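Aminopentol aminotransferase (Sphingopyxis macrogoltabida, PDB 6HBS) catalyses the pyridoxal-phosphate-dependent transfer of the amino group of aminopentol (hydrolysed fumonisin B1) to pyruvate, a step in fumonisin B1 degradation. Local coordinates at the interface of chains A and B. Residues are numbered along the deposited sequence; one frame, centred on the assembly and turned at random. Chains: chain A/B, Aminopentol aminotransferase.

Contact 1: the interface of chains A and B. Residues chain A 158, 160, 162-163; chain B 130, 136, 166.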
# COMPACT_ATOMS: atom_id res chain seq x y z
N GLY A 158 9.08 9.34 -16.51
CA GLY A 158 10.01 8.85 -15.48
C GLY A 158 10.20 7.34 -15.49
O GLY A 158 10.84 6.80 -14.58
N LEU A 160 11.80 4.00 -17.32
CA LEU A 160 12.88 3.60 -18.22
C LEU A 160 12.45 2.35 -19.00
O LEU A 160 11.73 1.49 -18.47
CB LEU A 160 14.15 3.31 -17.41
CG LEU A 160 14.61 4.40 -16.44
CD1 LEU A 160 16.00 4.09 -15.92
CD2 LEU A 160 14.57 5.77 -17.10
N SER A 162 14.25 -0.09 -19.30
CA SER A 162 14.77 -1.19 -18.51
C SER A 162 13.74 -1.64 -17.45
O SER A 162 13.76 -2.79 -17.02
CB SER A 162 16.11 -0.85 -17.89
OG SER A 162 16.01 0.26 -16.99
N ASP A 163 12.81 -0.77 -17.07
CA ASP A 163 11.78 -1.12 -16.05
C ASP A 163 10.83 -2.22 -16.56
O ASP A 163 10.17 -2.87 -15.76
CB ASP A 163 10.99 0.12 -15.63
CG ASP A 163 11.79 1.14 -14.83
OD1 ASP A 163 12.71 0.72 -14.11
OD2 ASP A 163 11.49 2.36 -14.96
N ARG B 130 13.45 10.85 -12.11
CA ARG B 130 13.80 10.53 -13.47
C ARG B 130 13.03 11.46 -14.41
O ARG B 130 13.61 12.02 -15.36
CB ARG B 130 13.58 9.04 -13.75
CG ARG B 130 14.62 8.17 -13.05
CD ARG B 130 14.30 6.71 -13.13
NE ARG B 130 15.48 5.92 -12.82
CZ ARG B 130 15.46 4.65 -12.45
NH1 ARG B 130 14.29 4.02 -12.39
NH2 ARG B 130 16.59 4.03 -12.15
N LYS B 136 18.76 8.83 -15.77
CA LYS B 136 18.41 7.46 -15.44
C LYS B 136 18.87 7.06 -14.05
O LYS B 136 18.19 6.22 -13.43
CB LYS B 136 19.02 6.50 -16.47
CG LYS B 136 18.54 6.72 -17.89
CD LYS B 136 18.97 5.61 -18.81
CE LYS B 136 18.48 5.84 -20.22
NZ LYS B 136 18.02 4.58 -20.83
N HIS B 166 19.89 0.75 -13.43
CA HIS B 166 20.16 2.18 -13.30
C HIS B 166 20.06 2.66 -11.84
O HIS B 166 19.77 3.81 -11.59
CB HIS B 166 19.27 2.99 -14.25
CG HIS B 166 19.55 2.71 -15.69
ND1 HIS B 166 20.76 3.09 -16.30
CD2 HIS B 166 18.81 2.12 -16.65
CE1 HIS B 166 20.73 2.71 -17.57
NE2 HIS B 166 19.54 2.11 -17.81
O HOH W 1 11.64 4.39 -13.25
O HOH W 2 16.56 2.17 -19.92
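A:Leu160 inserts one methyl, CD1, between B:Arg130, B:His166 and B:Lys136. This is part of the subunit interface of a class-III aminotransferase dimer. CD1 sits over the centre of one guanidinium face of B:Arg130, 3.5 Å above its plane, and the two side chains cross at about a right angle. The same methyl lies 3.5 Å from CD2 of the B:His166 imidazole and also touches CB of B:Lys136. CG of A:Leu160 stands beside the backbone N (chi1 -52°), and an extended chi2 (-169°) then carries CD1 into this corner. B:Arg130 runs out extended from the end of helix 118-133. Its NE (2.8 Å) and NH2 (3.0 Å) both donate side-on to the backbone O of B:Lys136, which fixes the plate under the leucine. An alanine at B:Arg130 would probably leave CD1 without its flat support and the B:Lys136 carbonyl without both donors. Further out, the hydroxyl OG of A:Ser162 meets the B:His166 ring at its edge, in plane, 3.4 Å from CD2. At the rim, NH1 of B:Arg130 binds water 1 at 2.8 Å. That water also meets the carbonyl O of A:Gly158 and the carboxylate OD2 of A:Asp163. OD2 additionally accepts from A:Leu160 N at 2.9 Å, from above the carboxylate plane.

Contact 2: the interface of chains A and B. Residues chain A 25, 64, 258; chain B 286-288.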
# COMPACT_ATOMS: atom_id res chain seq x y z
N HIS A 25 -6.07 8.08 -10.17
CA HIS A 25 -7.26 7.62 -10.87
C HIS A 25 -8.51 8.43 -10.47
O HIS A 25 -9.44 8.50 -11.27
CB HIS A 25 -7.46 6.11 -10.69
CG HIS A 25 -7.84 5.64 -9.31
ND1 HIS A 25 -6.89 5.31 -8.32
CD2 HIS A 25 -9.06 5.37 -8.78
CE1 HIS A 25 -7.53 4.92 -7.23
NE2 HIS A 25 -8.87 4.94 -7.48
N PRO A 64 -14.13 -0.51 -4.31
CA PRO A 64 -14.20 -0.99 -2.93
C PRO A 64 -15.58 -1.09 -2.26
O PRO A 64 -15.74 -1.94 -1.41
CB PRO A 64 -13.35 0.05 -2.18
CG PRO A 64 -12.28 0.42 -3.21
CD PRO A 64 -13.04 0.45 -4.52
N LYS A 258 -9.32 -4.15 -3.65
CA LYS A 258 -10.44 -3.18 -3.71
C LYS A 258 -11.52 -3.48 -2.66
O LYS A 258 -11.69 -2.70 -1.75
CB LYS A 258 -10.99 -3.04 -5.13
CG LYS A 258 -10.05 -2.24 -6.04
CD LYS A 258 -10.49 -1.93 -7.47
CE LYS A 258 -9.61 -0.87 -8.15
NZ LYS A 258 -8.38 -1.41 -8.81
N GLY B 286 -3.38 4.58 -6.30
CA GLY B 286 -3.83 3.34 -5.68
C GLY B 286 -5.26 3.49 -5.19
O GLY B 286 -5.64 4.60 -4.73
N SER B 287 -6.01 2.39 -5.28
CA SER B 287 -7.42 2.24 -4.82
C SER B 287 -7.64 2.88 -3.44
O SER B 287 -8.70 3.49 -3.23
CB SER B 287 -7.80 0.77 -4.70
OG SER B 287 -7.63 0.11 -5.93
N PHE B 288 -6.67 2.69 -2.53
CA PHE B 288 -6.79 3.08 -1.11
C PHE B 288 -6.06 4.38 -0.78
O PHE B 288 -6.07 4.82 0.39
CB PHE B 288 -6.31 1.92 -0.25
CG PHE B 288 -7.12 0.67 -0.43
CD1 PHE B 288 -8.50 0.69 -0.28
CD2 PHE B 288 -6.51 -0.53 -0.80
CE1 PHE B 288 -9.24 -0.46 -0.49
CE2 PHE B 288 -7.25 -1.69 -0.95
CZ PHE B 288 -8.62 -1.64 -0.84
O HOH W 3 -10.47 3.29 -5.23
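The ring of B:Phe288 packs against the backbone of A:Lys258, with CZ 3.7 Å from the lysine CA. CE1 of the same ring just reaches CG of A:Pro64 at 4.2 Å, and these two side chains slide past each other in opposite directions. One face of the phenyl is covered from its own chain: CB of B:Ser287 lies over the ring centre. That CB also lies 4.0 Å from CG of A:Lys258, at the inner part of the lysine chain. A:Lys258 is the catalytic lysine that forms the internal aldimine with pyridoxal phosphate. Its side chain runs extended as far as CE and then bends (chi4 85°), which leaves NZ 3.3 Å from the hydroxyl OG of B:Ser287. That OG stands beside its own backbone N (chi1 -58°), a close approach beside the lysine end. At the rim the A:His25 ring is poorly ordered. Its edge faces the carbonyl O of B:Gly286, and a water probably links its NE2 to the backbone O of B:Ser287, which that water meets at 2.7 Å. B:Gly286, B:Ser287 and B:Phe288 belong to a loop that precedes helix 292-307 and reaches across the dimer, so each subunit lines the lysine of the other's active site.

Contact 3: the interface of chains A and B. Residues chain A 82-85; chain B 41-42, 70.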
# COMPACT_ATOMS: atom_id res chain seq x y z
N ARG A 82 -10.63 -3.17 16.54
CA ARG A 82 -9.96 -1.95 16.93
C ARG A 82 -9.75 -1.88 18.47
O ARG A 82 -8.74 -1.30 18.93
CB ARG A 82 -10.74 -0.74 16.40
CG ARG A 82 -9.92 0.54 16.32
CD ARG A 82 -10.71 1.65 15.63
NE ARG A 82 -11.20 1.24 14.31
CZ ARG A 82 -12.47 1.05 13.98
NH1 ARG A 82 -13.41 1.13 14.91
NH2 ARG A 82 -12.80 0.78 12.72
N LEU A 83 -10.65 -2.48 19.24
CA LEU A 83 -10.51 -2.52 20.70
C LEU A 83 -9.33 -3.42 21.11
O LEU A 83 -8.86 -3.31 22.25
CB LEU A 83 -11.79 -3.05 21.36
CG LEU A 83 -13.00 -2.13 21.29
CD1 LEU A 83 -14.20 -2.78 21.95
CD2 LEU A 83 -12.70 -0.78 21.91
N LEU A 84 -8.96 -4.38 20.25
CA LEU A 84 -7.92 -5.32 20.53
C LEU A 84 -6.58 -4.74 20.08
O LEU A 84 -5.74 -4.44 20.93
CB LEU A 84 -8.21 -6.67 19.88
CG LEU A 84 -9.48 -7.33 20.39
CD1 LEU A 84 -9.83 -8.56 19.56
CD2 LEU A 84 -9.33 -7.69 21.87
N GLY A 85 -6.41 -4.55 18.76
CA GLY A 85 -5.18 -4.02 18.19
C GLY A 85 -5.24 -4.04 16.67
O GLY A 85 -6.02 -4.77 16.08
N ARG B 41 -3.59 -8.39 21.38
CA ARG B 41 -3.99 -7.03 21.65
C ARG B 41 -2.77 -6.16 21.93
O ARG B 41 -1.66 -6.62 22.15
CB ARG B 41 -5.02 -6.99 22.80
CG ARG B 41 -4.51 -7.48 24.14
CD ARG B 41 -5.48 -7.31 25.31
NE ARG B 41 -6.26 -8.50 25.57
CZ ARG B 41 -7.58 -8.57 25.39
NH1 ARG B 41 -8.29 -7.46 25.22
NH2 ARG B 41 -8.21 -9.73 25.38
N ALA B 42 -3.02 -4.85 21.90
CA ALA B 42 -2.02 -3.87 22.13
C ALA B 42 -2.64 -2.62 22.76
O ALA B 42 -3.73 -2.18 22.38
CB ALA B 42 -1.36 -3.52 20.82
N ARG B 70 -3.66 2.62 20.40
CA ARG B 70 -5.05 3.05 20.71
C ARG B 70 -5.03 4.36 21.48
O ARG B 70 -5.83 4.58 22.42
CB ARG B 70 -5.80 1.97 21.49
CG ARG B 70 -6.03 0.69 20.71
CD ARG B 70 -6.78 -0.40 21.49
NE ARG B 70 -8.05 0.12 22.01
CZ ARG B 70 -8.51 -0.05 23.25
NH1 ARG B 70 -7.94 -0.89 24.09
NH2 ARG B 70 -9.59 0.61 23.62
O HOH W 4 -6.18 -3.16 23.39
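B:Arg70 lays its guanidinium under the backbone of A:Leu83, whose carbonyl O stands 3.0 Å above the plane, toward the rim. The N-H groups point away from this oxygen, so the contact is a face approach and not a hydrogen bond. The arginine chain bends at chi3 (54°), which brings its head round beneath the carbonyl. The two side chains cross obliquely, and CD2 of A:Leu83 touches NH2 at 3.8 Å. A:Leu84 meets B:Arg41 in a similar slanting way: its methyl CD2 lies 3.5 Å from the guanidinium NH1. B:Arg41 also bends at chi3 (96°), folding its head toward the leucine. Between these two pairs the backbones join. B:Ala42 N donates to A:Leu84 O at 2.9 Å. Water 4 fills the angle beside this bond. It meets the carbonyls of A:Leu83, A:Leu84 (2.8 Å) and B:Ala42 (2.8 Å), and takes NH1 of B:Arg70 at 3.0 Å. B:Arg70 also lies near the O of A:Arg82, the last residue of helix 72-82; the positive charge of B:Arg70 would probably suit the carbonyls at that helix end. The patch ties the loop that follows helix 72-82 in one subunit to strand 39-43 of the other, and so helps hold the dimer together.

Contact 4: the interface of chains A and B. Residues chain A 22, 26, 37-39; chain B 90-91.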
# COMPACT_ATOMS: atom_id res chain seq x y z
N MET A 22 -4.64 17.45 -7.26
CA MET A 22 -5.00 16.03 -7.09
C MET A 22 -4.30 15.25 -8.20
O MET A 22 -3.77 15.84 -9.11
CB MET A 22 -6.52 15.78 -7.14
CG MET A 22 -7.10 15.30 -5.81
SD MET A 22 -6.51 13.65 -5.30
CE MET A 22 -7.52 12.65 -6.40
N GLU A 26 -8.53 9.02 -9.27
CA GLU A 26 -9.69 9.72 -8.73
C GLU A 26 -9.62 11.22 -9.02
O GLU A 26 -10.50 11.95 -8.61
CB GLU A 26 -9.83 9.47 -7.23
CG GLU A 26 -10.19 8.03 -6.92
CD GLU A 26 -10.60 7.72 -5.49
OE1 GLU A 26 -10.64 8.66 -4.66
OE2 GLU A 26 -10.85 6.55 -5.20
N GLN A 37 -14.47 17.13 -7.05
CA GLN A 37 -13.21 16.45 -6.69
C GLN A 37 -13.25 15.92 -5.24
O GLN A 37 -12.84 14.79 -4.99
CB GLN A 37 -12.02 17.39 -6.86
CG GLN A 37 -10.69 16.71 -6.55
CD GLN A 37 -10.35 15.56 -7.46
OE1 GLN A 37 -9.64 15.74 -8.45
NE2 GLN A 37 -10.84 14.36 -7.13
N PHE A 38 -13.77 16.73 -4.30
CA PHE A 38 -13.71 16.50 -2.88
C PHE A 38 -15.09 16.21 -2.29
O PHE A 38 -16.02 16.92 -2.58
CB PHE A 38 -13.07 17.71 -2.20
CG PHE A 38 -11.63 17.89 -2.57
CD1 PHE A 38 -10.69 17.00 -2.08
CD2 PHE A 38 -11.24 18.86 -3.47
CE1 PHE A 38 -9.36 17.13 -2.43
CE2 PHE A 38 -9.91 18.99 -3.83
CZ PHE A 38 -8.97 18.12 -3.30
N PHE A 39 -15.17 15.21 -1.42
CA PHE A 39 -16.42 14.73 -0.81
C PHE A 39 -16.42 14.92 0.71
O PHE A 39 -15.37 15.19 1.32
CB PHE A 39 -16.66 13.28 -1.20
CG PHE A 39 -16.84 13.13 -2.68
CD1 PHE A 39 -15.74 13.08 -3.53
CD2 PHE A 39 -18.11 13.10 -3.24
CE1 PHE A 39 -15.92 12.99 -4.90
CE2 PHE A 39 -18.29 13.02 -4.61
CZ PHE A 39 -17.19 12.94 -5.44
N GLY B 90 -14.24 9.96 -4.49
CA GLY B 90 -13.14 10.91 -4.47
C GLY B 90 -12.61 11.07 -3.06
O GLY B 90 -13.20 10.55 -2.11
N PRO B 91 -11.47 11.75 -2.89
CA PRO B 91 -10.96 12.03 -1.55
C PRO B 91 -11.94 12.90 -0.75
O PRO B 91 -12.67 13.71 -1.33
CB PRO B 91 -9.69 12.85 -1.82
CG PRO B 91 -9.92 13.43 -3.19
CD PRO B 91 -10.64 12.33 -3.94
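B:Pro91 buries most surface here, pushing its ring into a notch formed by A:Met22, A:Gln37 and A:Phe38. The notch belongs to the dimer interface of this class-III aminotransferase. The proline CG touches CD1 of the A:Phe38 ring at 3.8 Å, and B:Pro91 CD lies 3.5 Å from the backbone O of A:Gln37. The methyl CE of A:Met22 points at the proline ring, 4.0 Å from B:Pro91 CD. The carbonyl O of B:Pro91 accepts a hydrogen bond from A:Phe39 N, 2.9 Å long. The donor lies in the carbonyl plane, and the same oxygen sits at the edge of the A:Phe39 ring. B:Gly90, next in buried surface, sets its CA 3.5 Å from CE1 of that ring. The carboxylate oxygen A:Glu26 OE1 approaches the same B:Gly90 CA, at 3.4 Å. A:Gln37 borders the proline with its amide: NE2 lies 3.8 Å from B:Pro91 CD. With CG opposite its own N (chi1 -178°) and a bend at chi2 (63°), the amide swings toward A:Glu26. NE2 donates to the A:Glu26 backbone O nearly straight (170° at H), with that oxygen in the amide plane. Replacing A:Gln37 with alanine would probably leave the A:Glu26 carbonyl without this donor and open a gap beside the proline ring.

The contacts spread widely over one two-fold symmetric interface, and each has a twin with the chains exchanged. Contact 1 and contact 3 are the most distant, with C-alpha centres about 42 Å apart. Contact 2 and contact 4 lie closest, about 12 Å apart, joined by the neighbours A:His25 and A:Glu26. Contact 3 and contact 4, about 30 Å apart, use strand 39-43 from opposite chains, so each copy's strand serves in both kinds of contact. Contact 2, at the catalytic lysine, is about 25 Å from contact 1 and 26 Å from contact 3. Dimer assembly and active-site construction are therefore probably coupled.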